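Side-chain contacts in glycosyl hydrolase, family 38 (Enterococcus faecalis, PDB 5KBP), which probably acts as a metal-dependent alpha-mannosidase of glycosyl hydrolase family 38, releasing mannose from alpha-mannosides: residues D18-L23 against D362-G367; L348-H353 against T370-A375; F718-D723 against A791-A796. One frame throughout, in Å; residues are numbered along the deposited sequence.

Contact 1 of 3, residues D18-L23 against D362-G367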
loop_
_atom_site.group_PDB
_atom_site.type_symbol
_atom_site.label_atom_id
_atom_site.label_comp_id
_atom_site.label_asym_id
_atom_site.label_seq_id
_atom_site.Cartn_x
_atom_site.Cartn_y
_atom_site.Cartn_z
ATOM N N ASP A 18 -0.386 18.932 -5.676
ATOM C CA ASP A 18 0.080 17.606 -6.056
ATOM C C ASP A 18 -0.141 16.650 -4.892
ATOM O O ASP A 18 0.418 16.841 -3.806
ATOM C CB ASP A 18 1.556 17.656 -6.449
ATOM C CG ASP A 18 1.824 18.637 -7.574
ATOM O OD1 ASP A 18 1.564 18.283 -8.742
ATOM O OD2 ASP A 18 2.296 19.757 -7.293
ATOM N N ARG A 19 -0.967 15.626 -5.120
ATOM C CA ARG A 19 -1.393 14.751 -4.032
ATOM C C ARG A 19 -0.208 14.035 -3.394
ATOM O O ARG A 19 -0.178 13.828 -2.174
ATOM C CB ARG A 19 -2.421 13.746 -4.553
ATOM C CG ARG A 19 -3.213 13.031 -3.475
ATOM C CD ARG A 19 -4.454 12.383 -4.071
ATOM N NE ARG A 19 -5.235 11.661 -3.072
ATOM C CZ ARG A 19 -5.085 10.370 -2.798
ATOM N NH1 ARG A 19 -4.179 9.652 -3.449
ATOM N NH2 ARG A 19 -5.843 9.795 -1.875
ATOM N N GLU A 20 0.778 13.654 -4.201
ATOM C CA GLU A 20 1.994 13.027 -3.699
ATOM C C GLU A 20 3.123 13.331 -4.670
ATOM O O GLU A 20 2.950 13.195 -5.884
ATOM C CB GLU A 20 1.809 11.515 -3.531
ATOM C CG GLU A 20 1.029 10.858 -4.657
ATOM C CD GLU A 20 0.640 9.428 -4.339
ATOM O OE1 GLU A 20 0.194 8.711 -5.260
ATOM O OE2 GLU A 20 0.780 9.020 -3.167
ATOM N N TRP A 21 4.270 13.749 -4.133
ATOM C CA TRP A 21 5.393 14.146 -4.973
ATOM C C TRP A 21 6.727 13.902 -4.276
ATOM O O TRP A 21 7.177 12.756 -4.172
ATOM C CB TRP A 21 5.261 15.620 -5.369
ATOM C CG TRP A 21 6.197 16.039 -6.464
ATOM C CD1 TRP A 21 6.948 15.224 -7.260
ATOM C CD2 TRP A 21 6.484 17.380 -6.880
ATOM N NE1 TRP A 21 7.683 15.974 -8.146
ATOM C CE2 TRP A 21 7.415 17.300 -7.934
ATOM C CE3 TRP A 21 6.042 18.640 -6.464
ATOM C CZ2 TRP A 21 7.913 18.433 -8.576
ATOM C CZ3 TRP A 21 6.537 19.761 -7.103
ATOM C CH2 TRP A 21 7.463 19.650 -8.147
ATOM N N TYR A 22 7.372 14.971 -3.801
ATOM C CA TYR A 22 8.698 14.857 -3.204
ATOM C C TYR A 22 8.662 14.401 -1.752
ATOM O O TYR A 22 9.717 14.077 -1.195
ATOM C CB TYR A 22 9.446 16.191 -3.307
ATOM C CG TYR A 22 8.694 17.387 -2.765
ATOM C CD1 TYR A 22 7.826 18.111 -3.572
ATOM C CD2 TYR A 22 8.867 17.805 -1.451
ATOM C CE1 TYR A 22 7.141 19.208 -3.084
ATOM C CE2 TYR A 22 8.184 18.904 -0.954
ATOM C CZ TYR A 22 7.323 19.601 -1.776
ATOM O OH TYR A 22 6.641 20.693 -1.294
ATOM N N LEU A 23 7.493 14.372 -1.131
ATOM C CA LEU A 23 7.309 13.826 0.200
ATOM C C LEU A 23 6.481 12.550 0.131
ATOM O O LEU A 23 5.776 12.310 -0.856
ATOM C CB LEU A 23 6.608 14.842 1.113
ATOM C CG LEU A 23 7.406 16.065 1.566
ATOM C CD1 LEU A 23 6.516 17.015 2.353
ATOM C CD2 LEU A 23 8.599 15.626 2.398
ATOM N N ASP A 362 10.555 7.388 -3.664
ATOM C CA ASP A 362 10.308 5.946 -3.660
ATOM C C ASP A 362 9.074 5.579 -2.846
ATOM O O ASP A 362 8.319 4.678 -3.227
ATOM C CB ASP A 362 11.529 5.204 -3.120
ATOM C CG ASP A 362 12.739 5.340 -4.017
ATOM O OD1 ASP A 362 12.598 5.877 -5.136
ATOM O OD2 ASP A 362 13.829 4.897 -3.606
ATOM N N GLU A 363 8.857 6.259 -1.716
ATOM C CA GLU A 363 7.729 5.912 -0.857
ATOM C C GLU A 363 6.401 6.107 -1.572
ATOM O O GLU A 363 5.453 5.346 -1.340
ATOM C CB GLU A 363 7.761 6.743 0.426
ATOM C CG GLU A 363 8.983 6.515 1.304
ATOM C CD GLU A 363 10.205 7.274 0.822
ATOM O OE1 GLU A 363 11.317 6.710 0.873
ATOM O OE2 GLU A 363 10.049 8.434 0.385
ATOM N N VAL A 364 6.316 7.111 -2.445
ATOM C CA VAL A 364 5.075 7.372 -3.168
ATOM C C VAL A 364 4.745 6.211 -4.098
ATOM O O VAL A 364 3.606 5.732 -4.145
ATOM C CB VAL A 364 5.175 8.700 -3.943
ATOM C CG1 VAL A 364 4.034 8.819 -4.939
ATOM C CG2 VAL A 364 5.182 9.883 -2.984
ATOM N N HIS A 365 5.744 5.732 -4.840
ATOM C CA HIS A 365 5.482 4.748 -5.883
ATOM C C HIS A 365 5.294 3.343 -5.327
ATOM O O HIS A 365 4.592 2.532 -5.942
ATOM C CB HIS A 365 6.607 4.779 -6.917
ATOM C CG HIS A 365 6.682 6.067 -7.674
ATOM N ND1 HIS A 365 7.830 6.825 -7.745
ATOM C CD2 HIS A 365 5.743 6.740 -8.383
ATOM C CE1 HIS A 365 7.601 7.903 -8.474
ATOM N NE2 HIS A 365 6.340 7.878 -8.869
ATOM N N ARG A 366 5.901 3.030 -4.180
ATOM C CA ARG A 366 5.551 1.788 -3.500
ATOM C C ARG A 366 4.104 1.816 -3.031
ATOM O O ARG A 366 3.439 0.776 -3.005
ATOM C CB ARG A 366 6.490 1.534 -2.320
ATOM C CG ARG A 366 7.933 1.278 -2.718
ATOM C CD ARG A 366 8.693 0.559 -1.616
ATOM N NE ARG A 366 8.662 1.298 -0.359
ATOM C CZ ARG A 366 9.545 2.231 -0.019
ATOM N NH1 ARG A 366 10.533 2.541 -0.847
ATOM N NH2 ARG A 366 9.441 2.855 1.146
ATOM N N GLY A 367 3.600 2.997 -2.669
ATOM C CA GLY A 367 2.196 3.122 -2.320
ATOM C C GLY A 367 1.277 3.017 -3.518
ATOM O O GLY A 367 0.125 2.596 -3.385
#
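Val364 packs against Glu20 where a loop of the N-terminal domain of family 38 meets the long helix 362-393 of the alpha-mannosidase middle domain. The loop follows strand 7-13 and precedes helix 25-45. The tight part of the contact is built round one valine. Its CB points toward the loop, and both methyls are in close contact, CG1 with Glu20 and CG2 with backbone carbonyls. Glu20 passes obliquely over CG1, with Glu20 CG at 3.6 Å and Glu20 CD at 3.5 Å from Val364 CG1. Glu20 CG is held between its backbone N and carbonyl carbon (chi1 41°), and beyond CG the chain runs extended across the methyl. This leads the carboxylate past the valine to polar partners. OE1 meets Ser355 OG in a hydrogen bond and Arg371 NH2 in a salt bridge. The buried charge is probably balanced by Arg371, and those bonds probably fix the carboxylate. The loop is also tied by backbone bonding between Trp21 and Val361, just before helix 362-393.

The looser side is that of the Leu23 side chain. Leu23 is partly exposed, and its side chain turns from the helix to pack on Tyr474 of the second subunit. The CB bond of Trp21 also points away from the helix. What these two residues offer the valine is their carbonyls, and there the packing is close again. Val364 CG2 faces both carbonyl oxygens in van der Waals contact, 3.7 Å from Trp21 O and 3.3 Å from Leu23 O.

Contact 2 of 3, residues L348-H353 against T370-A375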
loop_
_atom_site.group_PDB
_atom_site.type_symbol
_atom_site.label_atom_id
_atom_site.label_comp_id
_atom_site.label_asym_id
_atom_site.label_seq_id
_atom_site.Cartn_x
_atom_site.Cartn_y
_atom_site.Cartn_z
ATOM N N LEU A 348 -7.793 5.709 -10.211
ATOM C CA LEU A 348 -7.562 7.122 -10.494
ATOM C C LEU A 348 -6.628 7.773 -9.483
ATOM O O LEU A 348 -6.009 8.794 -9.802
ATOM C CB LEU A 348 -8.892 7.876 -10.538
ATOM C CG LEU A 348 -9.762 7.624 -11.771
ATOM C CD1 LEU A 348 -11.111 8.299 -11.623
ATOM C CD2 LEU A 348 -9.061 8.111 -13.026
ATOM N N GLN A 349 -6.514 7.214 -8.277
ATOM C CA GLN A 349 -5.585 7.756 -7.293
ATOM C C GLN A 349 -4.130 7.516 -7.678
ATOM O O GLN A 349 -3.238 8.137 -7.094
ATOM C CB GLN A 349 -5.873 7.162 -5.912
ATOM C CG GLN A 349 -7.164 7.670 -5.288
ATOM C CD GLN A 349 -7.589 6.871 -4.071
ATOM O OE1 GLN A 349 -6.769 6.226 -3.417
ATOM N NE2 GLN A 349 -8.882 6.904 -3.767
ATOM N N ASN A 350 -3.875 6.628 -8.637
ATOM C CA ASN A 350 -2.553 6.468 -9.230
ATOM C C ASN A 350 -2.369 7.321 -10.477
ATOM O O ASN A 350 -1.296 7.277 -11.088
ATOM C CB ASN A 350 -2.294 4.999 -9.579
ATOM C CG ASN A 350 -1.916 4.172 -8.371
ATOM O OD1 ASN A 350 -1.583 4.710 -7.318
ATOM N ND2 ASN A 350 -1.955 2.853 -8.519
ATOM N N HIS A 351 -3.382 8.091 -10.863
ATOM C CA HIS A 351 -3.347 8.874 -12.091
ATOM C C HIS A 351 -3.009 10.362 -11.948
ATOM O O HIS A 351 -2.920 11.037 -12.980
ATOM C CB HIS A 351 -4.687 8.738 -12.813
ATOM C CG HIS A 351 -4.883 7.404 -13.465
ATOM N ND1 HIS A 351 -6.069 7.032 -14.062
ATOM C CD2 HIS A 351 -4.038 6.358 -13.620
ATOM C CE1 HIS A 351 -5.946 5.811 -14.552
ATOM N NE2 HIS A 351 -4.723 5.379 -14.299
ATOM N N PRO A 352 -2.825 10.937 -10.748
ATOM C CA PRO A 352 -2.235 12.282 -10.700
ATOM C C PRO A 352 -0.884 12.292 -11.400
ATOM O O PRO A 352 -0.127 11.323 -11.332
ATOM C CB PRO A 352 -2.107 12.562 -9.201
ATOM C CG PRO A 352 -3.232 11.821 -8.610
ATOM C CD PRO A 352 -3.337 10.552 -9.416
ATOM N N HIS A 353 -0.594 13.402 -12.088
ATOM C CA HIS A 353 0.528 13.413 -13.026
ATOM C C HIS A 353 1.840 13.047 -12.343
ATOM O O HIS A 353 2.635 12.279 -12.894
ATOM C CB HIS A 353 0.630 14.772 -13.725
ATOM C CG HIS A 353 0.805 15.930 -12.793
ATOM N ND1 HIS A 353 -0.242 16.480 -12.086
ATOM C CD2 HIS A 353 1.900 16.658 -12.470
ATOM C CE1 HIS A 353 0.203 17.489 -11.358
ATOM N NE2 HIS A 353 1.499 17.617 -11.573
ATOM N N THR A 370 0.432 -0.656 -4.163
ATOM C CA THR A 370 -0.664 -1.148 -3.333
ATOM C C THR A 370 -2.012 -0.783 -3.940
ATOM O O THR A 370 -2.932 -1.610 -3.972
ATOM C CB THR A 370 -0.542 -0.590 -1.914
ATOM O OG1 THR A 370 0.637 -1.112 -1.289
ATOM C CG2 THR A 370 -1.761 -0.967 -1.079
ATOM N N ARG A 371 -2.146 0.450 -4.435
ATOM C CA ARG A 371 -3.381 0.851 -5.102
ATOM C C ARG A 371 -3.623 0.018 -6.354
ATOM O O ARG A 371 -4.759 -0.383 -6.632
ATOM C CB ARG A 371 -3.332 2.337 -5.455
ATOM C CG ARG A 371 -3.088 3.267 -4.277
ATOM C CD ARG A 371 -3.439 4.698 -4.655
ATOM N NE ARG A 371 -3.075 5.661 -3.620
ATOM C CZ ARG A 371 -1.994 6.432 -3.665
ATOM N NH1 ARG A 371 -1.742 7.285 -2.681
ATOM N NH2 ARG A 371 -1.164 6.354 -4.697
ATOM N N PHE A 372 -2.565 -0.245 -7.126
ATOM C CA PHE A 372 -2.698 -1.077 -8.317
ATOM C C PHE A 372 -3.156 -2.485 -7.956
ATOM O O PHE A 372 -4.057 -3.039 -8.595
ATOM C CB PHE A 372 -1.371 -1.120 -9.075
ATOM C CG PHE A 372 -1.177 0.027 -10.026
ATOM C CD1 PHE A 372 -2.187 0.401 -10.895
ATOM C CD2 PHE A 372 0.016 0.732 -10.051
ATOM C CE1 PHE A 372 -2.010 1.455 -11.770
ATOM C CE2 PHE A 372 0.198 1.785 -10.925
ATOM C CZ PHE A 372 -0.816 2.147 -11.785
ATOM N N GLU A 373 -2.543 -3.078 -6.929
ATOM C CA GLU A 373 -2.939 -4.416 -6.496
ATOM C C GLU A 373 -4.400 -4.445 -6.064
ATOM O O GLU A 373 -5.144 -5.363 -6.428
ATOM C CB GLU A 373 -2.040 -4.886 -5.352
ATOM C CG GLU A 373 -0.579 -5.087 -5.727
ATOM C CD GLU A 373 -0.283 -6.496 -6.196
ATOM O OE1 GLU A 373 0.873 -6.762 -6.588
ATOM O OE2 GLU A 373 -1.204 -7.337 -6.166
ATOM N N ASN A 374 -4.830 -3.440 -5.299
ATOM C CA ASN A 374 -6.193 -3.429 -4.777
ATOM C C ASN A 374 -7.212 -3.223 -5.891
ATOM O O ASN A 374 -8.226 -3.928 -5.956
ATOM C CB ASN A 374 -6.332 -2.347 -3.705
ATOM C CG ASN A 374 -5.601 -2.701 -2.425
ATOM O OD1 ASN A 374 -5.374 -3.875 -2.131
ATOM N ND2 ASN A 374 -5.232 -1.685 -1.653
ATOM N N ALA A 375 -6.964 -2.255 -6.776
ATOM C CA ALA A 375 -7.867 -2.037 -7.901
ATOM C C ALA A 375 -7.917 -3.259 -8.808
ATOM O O ALA A 375 -8.991 -3.640 -9.290
ATOM C CB ALA A 375 -7.437 -0.801 -8.690
#
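Asn350 reaches between Arg371 and Phe372, two neighbours on helix 362-393, and turns a different end of its amide to each. Its CG lies beside the backbone N (chi1 -78°), which sends the amide toward the helix. OD1 accepts a hydrogen bond from Arg371 NH2 at 3.1 Å. The bond is nearly straight, with an N-H...O angle of 167°. OD1 lies in the guanidinium plane, at its edge, while the amide plane is turned 69° from it. The Arg371 chain is extended from CG to NE, and it runs past the amide, so that Arg371 CD is also 3.2 Å from Asn350 OD1. Arg371 NH2 has a second, ionic partner in Glu20, which probably helps to hold the guanidinium.

Asn350 ND2 sits over the centre of the Phe372 ring, 3.1 Å above its plane. The amide is inclined to the ring rather than stacked on it. ND2 also gives a hydrogen bond to Met368 O, one turn earlier on the same helix. The asparagine is thus gripped at both ends of its amide.

Gln349 crosses Arg371 at about a right angle. Its CB lies 3.7 Å from Arg371 CD, and its carbonyl O stands over a face of the guanidinium, 3.6 Å from NH2.

Gln349 and Asn350 are the middle residues of a type I beta turn, Leu348 to His351, closed by His351 N to Leu348 O. Phe372 also packs on helices 304-332 and 337-348. This is packing within the helical bundle of the family 38 middle domain, consistent with an interhelical turn pinned to a long helix.

Contact 3 of 3, residues F718-D723 against A791-A796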
loop_
_atom_site.group_PDB
_atom_site.type_symbol
_atom_site.label_atom_id
_atom_site.label_comp_id
_atom_site.label_asym_id
_atom_site.label_seq_id
_atom_site.Cartn_x
_atom_site.Cartn_y
_atom_site.Cartn_z
ATOM N N PHE A 718 0.064 1.698 -29.838
ATOM C CA PHE A 718 0.855 1.378 -31.020
ATOM C C PHE A 718 1.496 2.640 -31.585
ATOM O O PHE A 718 1.193 3.761 -31.174
ATOM C CB PHE A 718 -0.002 0.691 -32.089
ATOM C CG PHE A 718 -1.208 1.488 -32.504
ATOM C CD1 PHE A 718 -1.103 2.478 -33.468
ATOM C CD2 PHE A 718 -2.448 1.245 -31.934
ATOM C CE1 PHE A 718 -2.207 3.215 -33.850
ATOM C CE2 PHE A 718 -3.556 1.976 -32.316
ATOM C CZ PHE A 718 -3.435 2.963 -33.275
ATOM N N VAL A 719 2.392 2.424 -32.547
ATOM C CA VAL A 719 2.992 3.478 -33.359
ATOM C C VAL A 719 3.209 2.909 -34.756
ATOM O O VAL A 719 3.562 1.734 -34.908
ATOM C CB VAL A 719 4.311 3.995 -32.744
ATOM C CG1 VAL A 719 5.278 2.847 -32.503
ATOM C CG2 VAL A 719 4.943 5.046 -33.638
ATOM N N ASN A 720 2.983 3.732 -35.779
ATOM C CA ASN A 720 2.986 3.265 -37.158
ATOM C C ASN A 720 3.825 4.176 -38.042
ATOM O O ASN A 720 3.868 5.392 -37.839
ATOM C CB ASN A 720 1.555 3.182 -37.708
ATOM C CG ASN A 720 1.511 2.821 -39.179
ATOM O OD1 ASN A 720 1.507 3.695 -40.045
ATOM N ND2 ASN A 720 1.482 1.526 -39.471
ATOM N N VAL A 721 4.489 3.570 -39.026
ATOM C CA VAL A 721 5.223 4.279 -40.067
ATOM C C VAL A 721 4.861 3.637 -41.399
ATOM O O VAL A 721 4.981 2.418 -41.553
ATOM C CB VAL A 721 6.747 4.228 -39.837
ATOM C CG1 VAL A 721 7.490 4.648 -41.095
ATOM C CG2 VAL A 721 7.139 5.112 -38.662
ATOM N N HIS A 722 4.413 4.449 -42.353
ATOM C CA HIS A 722 3.953 3.908 -43.622
ATOM C C HIS A 722 4.107 4.948 -44.721
ATOM O O HIS A 722 4.126 6.155 -44.469
ATOM C CB HIS A 722 2.491 3.450 -43.539
ATOM C CG HIS A 722 1.507 4.576 -43.453
ATOM N ND1 HIS A 722 1.116 5.134 -42.255
ATOM C CD2 HIS A 722 0.834 5.247 -44.418
ATOM C CE1 HIS A 722 0.245 6.100 -42.485
ATOM N NE2 HIS A 722 0.056 6.190 -43.789
ATOM N N ASP A 723 4.221 4.454 -45.955
ATOM C CA ASP A 723 4.132 5.303 -47.136
ATOM C C ASP A 723 2.929 4.883 -47.972
ATOM O O ASP A 723 1.963 4.326 -47.439
ATOM C CB ASP A 723 5.423 5.248 -47.962
ATOM C CG ASP A 723 5.856 3.827 -48.297
ATOM O OD1 ASP A 723 5.020 2.901 -48.227
ATOM O OD2 ASP A 723 7.042 3.636 -48.641
ATOM N N ALA A 791 -6.813 -1.840 -39.754
ATOM C CA ALA A 791 -7.010 -3.198 -39.260
ATOM C C ALA A 791 -5.910 -3.585 -38.280
ATOM O O ALA A 791 -6.165 -4.272 -37.285
ATOM C CB ALA A 791 -7.063 -4.183 -40.429
ATOM N N THR A 792 -4.676 -3.145 -38.544
ATOM C CA THR A 792 -3.578 -3.415 -37.622
ATOM C C THR A 792 -3.758 -2.670 -36.308
ATOM O O THR A 792 -3.264 -3.121 -35.268
ATOM C CB THR A 792 -2.244 -3.036 -38.265
ATOM O OG1 THR A 792 -2.151 -1.609 -38.376
ATOM C CG2 THR A 792 -2.133 -3.653 -39.650
ATOM N N TYR A 793 -4.456 -1.533 -36.333
ATOM C CA TYR A 793 -4.721 -0.806 -35.096
ATOM C C TYR A 793 -5.750 -1.537 -34.245
ATOM O O TYR A 793 -5.610 -1.612 -33.018
ATOM C CB TYR A 793 -5.202 0.613 -35.405
ATOM C CG TYR A 793 -4.209 1.480 -36.149
ATOM C CD1 TYR A 793 -2.896 1.068 -36.348
ATOM C CD2 TYR A 793 -4.586 2.721 -36.642
ATOM C CE1 TYR A 793 -1.994 1.864 -37.025
ATOM C CE2 TYR A 793 -3.692 3.523 -37.319
ATOM C CZ TYR A 793 -2.398 3.090 -37.508
ATOM O OH TYR A 793 -1.505 3.889 -38.180
ATOM N N GLN A 794 -6.792 -2.079 -34.880
ATOM C CA GLN A 794 -7.818 -2.813 -34.146
ATOM C C GLN A 794 -7.238 -4.067 -33.501
ATOM O O GLN A 794 -7.498 -4.351 -32.326
ATOM C CB GLN A 794 -8.975 -3.170 -35.080
ATOM C CG GLN A 794 -9.783 -1.974 -35.562
ATOM C CD GLN A 794 -10.941 -2.375 -36.457
ATOM O OE1 GLN A 794 -10.770 -3.132 -37.412
ATOM N NE2 GLN A 794 -12.130 -1.873 -36.145
ATOM N N GLN A 795 -6.450 -4.832 -34.260
ATOM C CA GLN A 795 -5.810 -6.017 -33.698
ATOM C C GLN A 795 -4.771 -5.646 -32.647
ATOM O O GLN A 795 -4.492 -6.445 -31.745
ATOM C CB GLN A 795 -5.173 -6.849 -34.811
ATOM C CG GLN A 795 -6.173 -7.464 -35.779
ATOM N N ALA A 796 -4.189 -4.449 -32.745
ATOM C CA ALA A 796 -3.299 -3.977 -31.689
ATOM C C ALA A 796 -4.072 -3.715 -30.404
ATOM O O ALA A 796 -3.600 -4.044 -29.309
ATOM C CB ALA A 796 -2.562 -2.717 -32.144
#
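Phe718 and Tyr793 form an offset stack between strand 718-722 and helix 789-799. The ring centroids are 4.1 Å apart and the planes differ by 17°. Phe718 CE1 lies over the centre of the tyrosine ring, whereas Tyr793 CD1 lies toward the rim of the phenylalanine. The nearest pair is Phe718 CZ and Tyr793 CG, at 3.3 Å. Phe718 CG sits between its own backbone N and carbonyl carbon (chi1 56°), which stands the ring up from the sheet to meet the helix.

Apolar packing extends the stack. Ala796 CB, one helical turn on, touches Phe718 CD2 at 4.0 Å. Around them Thr729 and Phe731 of the adjacent strand 727-732 complete the buried layer. The strand and the helix run nearly antiparallel, with short-segment axes 9.7 Å apart.

Polar groups lie at the far end of the tyrosine. Asn720 CB meets the ring at its edge, 3.2 Å from Tyr793 OH. That hydroxyl is hydrogen-bonded to Glu688 OE1, on the neighbouring strand 686-690. The Asn720 amide is engaged on both sides. The 2.7 Å bond from His722 ND1 to Asn720 OD1 is consistent with a proton on ND1, and Asn720 ND2 bonds to Thr729 OG1 and His783 NE2. The polar side-chain atoms of Asn720 and Tyr793 thus find their partners within the sheet.

Across the contact the two segments are joined by ring stacking and van der Waals packing. The helix is therefore seated on this antiparallel sheet of the C-terminal region mainly by aromatic packing, with two polar ties, Tyr793 OH to Glu688 and Thr792 OG1 to Thr729 OG1.

Overall arrangement
From the N terminus, the loop 18-23 comes first. Contact 1 closes a span of 338 residues when this loop meets the start of helix 362-393. Contact 2 opens inside that span, at the loop 348-353, and closes after it, at 370-375 on the same helix. The two therefore cross along the chain. They also touch in space, through the salt bridge of Glu20 and Arg371, and join the N-terminal domain to the helical middle domain near the second subunit. Contact 3 follows in series and closes 67 residues within the C-terminal region, joining a sheet to a helix. Its nearest atoms are about 17 Å from contact 2 and about 23 Å from contact 1.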